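Sensor protein (PDB 3MYF) probably relays phosphoryl groups between receiver domains through the histidine phosphotransfer (HPt) domain of a hybrid sensor histidine kinase. Local coordinates at residues T71-L74 and C75-E79. Numbering follows the deposited sequence. Where two conformers were deposited one is given.
Sequences TQRL and CQEIE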
loop_
_atom_site.group_PDB
_atom_site.type_symbol
_atom_site.label_atom_id
_atom_site.label_comp_id
_atom_site.label_asym_id
_atom_site.label_seq_id
_atom_site.Cartn_x
_atom_site.Cartn_y
_atom_site.Cartn_z
ATOM N N THR A 71 14.959 -6.587 4.009
ATOM C CA THR A 71 13.581 -6.602 4.504
ATOM C C THR A 71 12.924 -7.944 4.222
ATOM O O THR A 71 12.299 -8.537 5.117
ATOM C CB THR A 71 12.750 -5.465 3.879
ATOM O OG1 THR A 71 13.315 -4.190 4.232
ATOM C CG2 THR A 71 11.324 -5.499 4.344
ATOM N N GLN A 72 13.055 -8.416 2.981
ATOM C CA GLN A 72 12.433 -9.658 2.566
ATOM C C GLN A 72 12.904 -10.829 3.425
ATOM O O GLN A 72 12.081 -11.616 3.894
ATOM C CB GLN A 72 12.691 -9.954 1.084
ATOM C CG GLN A 72 11.966 -11.207 0.584
ATOM C CD GLN A 72 12.403 -11.643 -0.807
ATOM O OE1 GLN A 72 13.596 -11.679 -1.121
ATOM N NE2 GLN A 72 11.436 -12.001 -1.640
ATOM N N ARG A 73 14.220 -10.913 3.630
ATOM C CA ARG A 73 14.826 -11.986 4.401
ATOM C C ARG A 73 14.361 -11.938 5.850
ATOM O O ARG A 73 13.948 -12.958 6.426
ATOM C CB ARG A 73 16.347 -11.882 4.354
ATOM C CG ARG A 73 17.055 -12.831 5.325
ATOM C CD ARG A 73 18.536 -12.797 5.129
ATOM N NE ARG A 73 19.137 -11.543 5.566
ATOM C CZ ARG A 73 19.398 -11.235 6.833
ATOM N NH1 ARG A 73 19.970 -10.077 7.124
ATOM N NH2 ARG A 73 19.078 -12.075 7.808
ATOM N N LEU A 74 14.448 -10.750 6.439
ATOM C CA LEU A 74 14.075 -10.577 7.852
ATOM C C LEU A 74 12.606 -10.922 8.063
ATOM O O LEU A 74 12.269 -11.628 9.035
ATOM C CB LEU A 74 14.415 -9.160 8.340
ATOM C CG LEU A 74 15.941 -8.885 8.495
ATOM C CD1 LEU A 74 16.186 -7.438 8.854
ATOM C CD2 LEU A 74 16.640 -9.783 9.538
ATOM N N CYS A 75 11.740 -10.471 7.148
ATOM C CA CYS A 75 10.304 -10.808 7.231
ATOM C C CYS A 75 10.079 -12.311 7.097
ATOM O O CYS A 75 9.253 -12.870 7.806
ATOM C CB CYS A 75 9.463 -10.042 6.205
ATOM S SG CYS A 75 9.255 -8.304 6.600
ATOM N N GLN A 76 10.836 -12.961 6.212
ATOM C CA GLN A 76 10.730 -14.411 6.050
ATOM C C GLN A 76 11.089 -15.159 7.355
ATOM O O GLN A 76 10.327 -16.024 7.780
ATOM C CB GLN A 76 11.588 -14.907 4.880
ATOM C CG GLN A 76 11.270 -16.326 4.399
ATOM C CD GLN A 76 11.834 -17.428 5.293
ATOM O OE1 GLN A 76 12.906 -17.286 5.907
ATOM N NE2 GLN A 76 11.112 -18.551 5.360
ATOM N N GLU A 77 12.236 -14.826 7.959
ATOM C CA GLU A 77 12.697 -15.481 9.206
ATOM C C GLU A 77 11.684 -15.257 10.336
ATOM O O GLU A 77 11.320 -16.199 11.066
ATOM C CB GLU A 77 14.035 -14.898 9.660
ATOM C CG GLU A 77 15.247 -15.106 8.758
ATOM C CD GLU A 77 16.396 -14.182 9.151
ATOM O OE1 GLU A 77 17.466 -14.268 8.522
ATOM O OE2 GLU A 77 16.221 -13.348 10.086
ATOM N N ILE A 78 11.232 -14.010 10.464
ATOM C CA ILE A 78 10.317 -13.620 11.537
ATOM C C ILE A 78 8.957 -14.295 11.344
ATOM O O ILE A 78 8.461 -14.961 12.266
ATOM C CB ILE A 78 10.183 -12.072 11.681
ATOM C CG1 ILE A 78 11.522 -11.459 12.136
ATOM C CG2 ILE A 78 9.093 -11.722 12.701
ATOM C CD1 ILE A 78 11.664 -9.938 11.934
ATOM N N GLU A 79 8.369 -14.145 10.154
ATOM C CA GLU A 79 7.091 -14.793 9.852
ATOM C C GLU A 79 7.122 -16.299 10.068
ATOM O O GLU A 79 6.245 -16.819 10.748
ATOM C CB GLU A 79 6.580 -14.482 8.436
ATOM C CG GLU A 79 5.204 -15.088 8.147
ATOM C CD GLU A 79 4.521 -14.535 6.916
ATOM O OE1 GLU A 79 5.121 -13.706 6.192
ATOM O OE2 GLU A 79 3.357 -14.919 6.686
#
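Arg73 and Glu77 lie one turn apart on helix 69-83 of the HPt helical bundle; in the conformer described here, one of two modelled for Arg73, the pair forms an i to i+4 salt bridge in which NH2 donates to OE1 over 2.8 Å, so this exposed ion pair need not be permanent. The carboxylate oxygen lies at the guanidinium edge, close to its plane, and is met on its syn side but from out of the carboxylate plane; the two flat groups are turned 58° apart, and the N-H bends to 137° at the hydrogen. Arg73 leaves the backbone extended and then kinks at chi3 (70°), which turns the guanidinium toward Glu77. Its methylene CG also lies 3.5 Å from Glu77 OE1, while CG of Leu74 lies over one guanidinium face, offset toward its rim. The other carboxylate oxygen, Glu77 OE2, approaches the methyl CD2 of Leu74 at 3.6 Å, so one oxygen takes the ion pair while the other only rests against the leucine methyl.

Beneath these side chains, the helical bonds from Cys75, Gln76, Glu77 and Ile78 N to the carbonyls four residues earlier hold the spacing. On the buried side Cys75 packs on Leu59 of helix 49-63, and Thr71 reaches both that helix and helix 92-116. A turn further on, the buried Glu79 is hydrogen-bonded through OE1 to ND1 of His60. With CG2 of Thr71 anti to its own nitrogen, that methyl meets Cys75 SG at 4.2 Å, and the sulfur lies 3.4 Å from Thr71 O.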